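Local coordinates for protein mandelate racemase/muconate lactonizing enzyme (Jannaschia sp., PDB 4J3Z) that is probably an isomerase or related enzyme of the enolase superfamily, whose members typically abstract a proton next to a carboxylate, at residues D[223-237]-D[249-262]. Numbering follows the deposited sequence.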
loop_
_atom_site.group_PDB
_atom_site.type_symbol
_atom_site.label_atom_id
_atom_site.label_comp_id
_atom_site.label_asym_id
_atom_site.label_seq_id
_atom_site.Cartn_x
_atom_site.Cartn_y
_atom_site.Cartn_z
ATOM N N ALA D 223 4.817 -25.670 -5.570
ATOM C CA ALA D 223 3.394 -25.415 -5.772
ATOM C C ALA D 223 3.016 -25.473 -7.252
ATOM O O ALA D 223 1.898 -25.863 -7.603
ATOM C CB ALA D 223 3.023 -24.068 -5.179
ATOM N N LYS D 224 3.950 -25.097 -8.088
ATOM C CA LYS D 224 3.839 -25.154 -9.521
ATOM C C LYS D 224 3.787 -26.547 -10.119
ATOM O O LYS D 224 3.145 -26.758 -11.118
ATOM C CB LYS D 224 4.865 -24.248 -10.219
ATOM C CG LYS D 224 4.454 -22.798 -10.369
ATOM C CD LYS D 224 2.980 -22.677 -10.649
ATOM C CE LYS D 224 2.336 -21.479 -10.020
ATOM N NZ LYS D 224 1.172 -20.957 -10.746
ATOM N N ALA D 225 4.486 -27.480 -9.490
ATOM C CA ALA D 225 4.515 -28.879 -9.963
ATOM C C ALA D 225 3.270 -29.639 -9.552
ATOM O O ALA D 225 2.806 -30.526 -10.275
ATOM C CB ALA D 225 5.748 -29.603 -9.458
ATOM N N ILE D 226 2.722 -29.297 -8.391
ATOM C CA ILE D 226 1.565 -30.017 -7.866
ATOM C C ILE D 226 0.205 -29.388 -8.180
ATOM O O ILE D 226 -0.826 -30.012 -7.950
ATOM C CB ILE D 226 1.698 -30.282 -6.356
ATOM C CG1 ILE D 226 1.783 -28.953 -5.583
ATOM C CG2 ILE D 226 2.891 -31.203 -6.100
ATOM C CD1 ILE D 226 1.836 -29.099 -4.075
ATOM N N GLU D 227 0.194 -28.175 -8.727
ATOM C CA GLU D 227 -1.071 -27.531 -9.094
ATOM C C GLU D 227 -1.983 -28.358 -9.999
ATOM O O GLU D 227 -3.179 -28.485 -9.693
ATOM C CB GLU D 227 -0.840 -26.167 -9.722
ATOM C CG GLU D 227 -1.034 -25.011 -8.767
ATOM C CD GLU D 227 -0.528 -23.725 -9.361
ATOM O OE1 GLU D 227 -0.254 -23.722 -10.579
ATOM O OE2 GLU D 227 -0.399 -22.731 -8.616
ATOM N N PRO D 228 -1.444 -28.904 -11.119
ATOM C CA PRO D 228 -2.301 -29.703 -12.001
ATOM C C PRO D 228 -3.116 -30.791 -11.282
ATOM O O PRO D 228 -4.129 -31.248 -11.818
ATOM C CB PRO D 228 -1.303 -30.341 -12.970
ATOM C CG PRO D 228 -0.197 -29.344 -13.060
ATOM C CD PRO D 228 -0.091 -28.730 -11.692
ATOM N N TYR D 229 -2.701 -31.186 -10.096
ATOM C CA TYR D 229 -3.400 -32.187 -9.355
ATOM C C TYR D 229 -4.415 -31.678 -8.377
ATOM O O TYR D 229 -5.051 -32.439 -7.725
ATOM C CB TYR D 229 -2.438 -33.140 -8.693
ATOM C CG TYR D 229 -1.365 -33.525 -9.604
ATOM C CD1 TYR D 229 -1.591 -34.425 -10.605
ATOM C CD2 TYR D 229 -0.134 -32.935 -9.529
ATOM C CE1 TYR D 229 -0.609 -34.748 -11.487
ATOM C CE2 TYR D 229 0.843 -33.258 -10.401
ATOM C CZ TYR D 229 0.594 -34.165 -11.371
ATOM O OH TYR D 229 1.562 -34.484 -12.220
ATOM N N ASP D 230 -4.568 -30.362 -8.331
ATOM C CA ASP D 230 -5.555 -29.690 -7.487
ATOM C C ASP D 230 -5.584 -30.053 -6.013
ATOM O O ASP D 230 -6.606 -30.489 -5.499
ATOM C CB ASP D 230 -6.970 -29.708 -8.061
ATOM C CG ASP D 230 -7.912 -28.824 -7.266
ATOM O OD1 ASP D 230 -7.513 -27.704 -6.918
ATOM O OD2 ASP D 230 -9.037 -29.240 -6.962
ATOM N N PRO D 231 -4.457 -29.907 -5.339
ATOM C CA PRO D 231 -4.444 -30.204 -3.887
ATOM C C PRO D 231 -5.307 -29.225 -3.090
ATOM O O PRO D 231 -5.271 -28.013 -3.363
ATOM C CB PRO D 231 -2.978 -30.017 -3.500
ATOM C CG PRO D 231 -2.427 -29.079 -4.522
ATOM C CD PRO D 231 -3.184 -29.325 -5.803
ATOM N N LEU D 232 -6.069 -29.739 -2.119
ATOM C CA LEU D 232 -6.938 -28.890 -1.292
ATOM C C LEU D 232 -6.153 -27.850 -0.515
ATOM O O LEU D 232 -6.681 -26.760 -0.230
ATOM C CB LEU D 232 -7.785 -29.715 -0.320
ATOM C CG LEU D 232 -8.952 -29.024 0.414
ATOM C CD1 LEU D 232 -10.016 -30.016 0.835
ATOM C CD2 LEU D 232 -8.488 -28.251 1.629
ATOM N N TRP D 233 -4.913 -28.182 -0.147
ATOM C CA TRP D 233 -4.055 -27.211 0.514
ATOM C C TRP D 233 -2.554 -27.464 0.389
ATOM O O TRP D 233 -2.110 -28.578 0.100
ATOM C CB TRP D 233 -4.472 -26.978 1.982
ATOM C CG TRP D 233 -4.155 -28.063 3.001
ATOM C CD1 TRP D 233 -3.004 -28.799 3.107
ATOM C CD2 TRP D 233 -4.985 -28.463 4.104
ATOM N NE1 TRP D 233 -3.077 -29.650 4.188
ATOM C CE2 TRP D 233 -4.283 -29.465 4.817
ATOM C CE3 TRP D 233 -6.263 -28.087 4.547
ATOM C CZ2 TRP D 233 -4.817 -30.095 5.948
ATOM C CZ3 TRP D 233 -6.789 -28.708 5.679
ATOM C CH2 TRP D 233 -6.063 -29.711 6.360
ATOM N N TYR D 234 -1.794 -26.397 0.596
ATOM C CA TYR D 234 -0.353 -26.435 0.683
ATOM C C TYR D 234 -0.002 -25.988 2.102
ATOM O O TYR D 234 -0.178 -24.816 2.462
ATOM C CB TYR D 234 0.247 -25.496 -0.360
ATOM C CG TYR D 234 1.742 -25.574 -0.529
ATOM C CD1 TYR D 234 2.519 -26.423 0.251
ATOM C CD2 TYR D 234 2.382 -24.794 -1.481
ATOM C CE1 TYR D 234 3.895 -26.481 0.093
ATOM C CE2 TYR D 234 3.757 -24.846 -1.648
ATOM C CZ TYR D 234 4.507 -25.691 -0.857
ATOM O OH TYR D 234 5.873 -25.749 -1.027
ATOM N N GLU D 235 0.367 -26.929 2.943
ATOM C CA GLU D 235 0.494 -26.675 4.356
ATOM C C GLU D 235 1.927 -26.447 4.749
ATOM O O GLU D 235 2.765 -27.178 4.392
ATOM C CB GLU D 235 -0.178 -27.795 5.137
ATOM C CG GLU D 235 0.379 -28.083 6.499
ATOM C CD GLU D 235 -0.062 -29.391 7.064
ATOM O OE1 GLU D 235 -0.596 -30.188 6.325
ATOM O OE2 GLU D 235 0.144 -29.600 8.255
ATOM N N GLU D 236 2.160 -25.384 5.489
ATOM C CA GLU D 236 3.452 -25.066 6.095
ATOM C C GLU D 236 4.576 -25.054 5.106
ATOM O O GLU D 236 5.507 -25.792 5.197
ATOM C CB GLU D 236 3.765 -25.917 7.347
ATOM C CG GLU D 236 3.048 -25.501 8.619
ATOM C CD GLU D 236 3.872 -25.705 9.860
ATOM O OE1 GLU D 236 4.453 -26.767 9.987
ATOM O OE2 GLU D 236 3.968 -24.822 10.703
ATOM N N PRO D 237 4.409 -24.219 4.115
ATOM C CA PRO D 237 5.339 -24.152 2.995
ATOM C C PRO D 237 6.714 -23.636 3.398
ATOM O O PRO D 237 7.742 -24.068 2.849
ATOM C CB PRO D 237 4.683 -23.132 2.053
ATOM C CG PRO D 237 3.829 -22.288 2.923
ATOM C CD PRO D 237 3.340 -23.204 4.011
ATOM N N VAL D 249 3.981 -16.377 -1.517
ATOM C CA VAL D 249 3.670 -17.756 -1.862
ATOM C C VAL D 249 2.188 -17.871 -2.232
ATOM O O VAL D 249 1.836 -18.469 -3.263
ATOM C CB VAL D 249 3.998 -18.692 -0.672
ATOM C CG1 VAL D 249 3.350 -20.058 -0.831
ATOM C CG2 VAL D 249 5.502 -18.818 -0.482
ATOM N N ALA D 250 1.333 -17.291 -1.386
ATOM C CA ALA D 250 -0.102 -17.276 -1.620
ATOM C C ALA D 250 -0.446 -16.550 -2.908
ATOM O O ALA D 250 -1.399 -16.921 -3.589
ATOM C CB ALA D 250 -0.836 -16.646 -0.441
ATOM N N ALA D 251 0.326 -15.518 -3.239
ATOM C CA ALA D 251 0.069 -14.741 -4.444
ATOM C C ALA D 251 0.417 -15.530 -5.720
ATOM O O ALA D 251 -0.329 -15.462 -6.709
ATOM C CB ALA D 251 0.804 -13.403 -4.396
ATOM N N HIS D 252 1.526 -16.277 -5.711
ATOM C CA HIS D 252 2.017 -17.056 -6.847
ATOM C C HIS D 252 1.359 -18.421 -7.059
ATOM O O HIS D 252 1.639 -19.097 -8.038
ATOM C CB HIS D 252 3.513 -17.290 -6.675
ATOM C CG HIS D 252 4.364 -16.158 -7.149
ATOM N ND1 HIS D 252 4.589 -15.028 -6.392
ATOM C CD2 HIS D 252 5.057 -15.991 -8.296
ATOM C CE1 HIS D 252 5.383 -14.210 -7.059
ATOM N NE2 HIS D 252 5.682 -14.772 -8.217
ATOM N N THR D 253 0.563 -18.873 -6.103
ATOM C CA THR D 253 -0.071 -20.164 -6.302
ATOM C C THR D 253 -1.561 -20.076 -6.054
ATOM O O THR D 253 -2.015 -19.291 -5.216
ATOM C CB THR D 253 0.608 -21.324 -5.518
ATOM O OG1 THR D 253 0.182 -22.581 -6.062
ATOM C CG2 THR D 253 0.281 -21.282 -4.031
ATOM N N SER D 254 -2.302 -20.861 -6.829
ATOM C CA SER D 254 -3.744 -20.971 -6.717
ATOM C C SER D 254 -4.147 -21.974 -5.638
ATOM O O SER D 254 -5.341 -22.192 -5.411
ATOM C CB SER D 254 -4.322 -21.419 -8.058
ATOM O OG SER D 254 -3.808 -22.688 -8.418
ATOM N N ILE D 255 -3.157 -22.603 -4.998
ATOM C CA ILE D 255 -3.417 -23.613 -3.972
ATOM C C ILE D 255 -3.584 -22.932 -2.622
ATOM O O ILE D 255 -2.668 -22.259 -2.166
ATOM C CB ILE D 255 -2.267 -24.638 -3.855
ATOM C CG1 ILE D 255 -2.040 -25.365 -5.186
ATOM C CG2 ILE D 255 -2.559 -25.639 -2.739
ATOM C CD1 ILE D 255 -0.691 -26.046 -5.271
ATOM N N PRO D 256 -4.749 -23.104 -1.971
ATOM C CA PRO D 256 -4.950 -22.531 -0.636
ATOM C C PRO D 256 -3.787 -22.842 0.315
ATOM O O PRO D 256 -3.224 -23.937 0.259
ATOM C CB PRO D 256 -6.244 -23.201 -0.138
ATOM C CG PRO D 256 -6.719 -24.105 -1.241
ATOM C CD PRO D 256 -5.955 -23.777 -2.482
ATOM N N ILE D 257 -3.422 -21.879 1.168
ATOM C CA ILE D 257 -2.276 -22.052 2.068
ATOM C C ILE D 257 -2.720 -22.303 3.498
ATOM O O ILE D 257 -3.335 -21.440 4.126
ATOM C CB ILE D 257 -1.268 -20.871 2.003
ATOM C CG1 ILE D 257 -0.941 -20.495 0.548
ATOM C CG2 ILE D 257 0.018 -21.207 2.761
ATOM C CD1 ILE D 257 -0.131 -21.523 -0.226
ATOM N N ALA D 258 -2.388 -23.468 3.994
ATOM C CA ALA D 258 -2.673 -23.842 5.342
ATOM C C ALA D 258 -1.448 -23.847 6.227
ATOM O O ALA D 258 -0.410 -24.154 5.797
ATOM C CB ALA D 258 -3.363 -25.160 5.360
ATOM N N THR D 259 -1.612 -23.442 7.468
ATOM C CA THR D 259 -0.537 -23.256 8.413
ATOM C C THR D 259 -0.996 -23.064 9.856
ATOM O O THR D 259 -2.132 -23.014 10.145
ATOM C CB THR D 259 0.370 -22.117 7.951
ATOM O OG1 THR D 259 1.679 -22.315 8.434
ATOM C CG2 THR D 259 -0.145 -20.794 8.358
ATOM N N GLY D 260 -0.050 -22.899 10.747
ATOM C CA GLY D 260 -0.332 -22.597 12.120
ATOM C C GLY D 260 -0.213 -23.636 13.199
ATOM O O GLY D 260 -0.562 -23.373 14.279
ATOM N N GLU D 261 0.298 -24.803 12.897
ATOM C CA GLU D 261 0.541 -25.848 13.906
ATOM C C GLU D 261 1.681 -25.474 14.846
ATOM O O GLU D 261 1.708 -25.905 16.003
ATOM C CB GLU D 261 0.792 -27.223 13.267
ATOM C CG GLU D 261 2.245 -27.547 12.962
ATOM C CD GLU D 261 2.550 -29.031 13.070
ATOM O OE1 GLU D 261 2.246 -29.775 12.111
ATOM O OE2 GLU D 261 3.111 -29.453 14.113
ATOM N N ARG D 262 2.603 -24.648 14.351
ATOM C CA ARG D 262 3.734 -24.206 15.158
ATOM C C ARG D 262 3.519 -22.787 15.704
ATOM O O ARG D 262 4.395 -22.219 16.370
ATOM C CB ARG D 262 5.045 -24.369 14.378
ATOM C CG ARG D 262 5.450 -25.835 14.222
ATOM C CD ARG D 262 6.795 -26.021 13.531
ATOM N NE ARG D 262 6.655 -26.001 12.078
ATOM C CZ ARG D 262 7.660 -26.067 11.206
ATOM N NH1 ARG D 262 8.921 -26.158 11.619
ATOM N NH2 ARG D 262 7.396 -26.031 9.905
HETATM O O HOH W 1 4.981 -22.763 8.653
#
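Ile255 is the apolar bump at the helix end of this contact. Ile255 CD1 enters a hollow made by Ala223, Ile226, Glu227 and Pro231, and lies 3.6 Å from Pro231 CG. With Ile255 CG1 anti to the carbonyl carbon (chi1 -59°), that branch reaches the hollow while CG2 rests against the backbone of Trp233 and Tyr234 CB. Glu227 CG forms one wall, and its carboxylate turns to Thr253 and Ser254. Glu227 OE2 accepts from Thr253 OG1 at 2.6 Å. Ser254 N reaches Glu227 OE2 at 3.2 Å, from the opposite face of the carboxylate plane. Lys224 NZ forms a salt bridge to Glu227 OE1 at 3.1 Å and probably steadies the carboxylate. Were Glu227 an alanine, Thr253 OG1, Ser254 N and the Lys224 ammonium would probably lose this partner, and a gap is likely beside Ile255 CD1.

Further along, strands 233-235 and 257-259 pair in parallel. Tyr234 N bonds to Pro256 O, Ala258 N to Tyr234 O and Glu236 N to Ala258 O. Ala258 CB fits over one face of the Trp233 indole, 4.1 Å from the five-membered ring centroid. Beside Tyr234, Ile257 CG2 meets Pro237 CG at 4.0 Å. Past the strand ends, Arg262 forms a salt bridge with Glu236: NE bonds both carboxylate oxygens, and NH2 adds a weak bond to OE1. The carboxylate and guanidinium planes stand 65° apart. Glu235, Glu236 and Glu261 probably lie where relatives hold the active site. The strands, joined through helix 246-252, are adjacent beta-alpha-beta strands of the modified TIM barrel, (beta/alpha)7-beta, of the enolase superfamily.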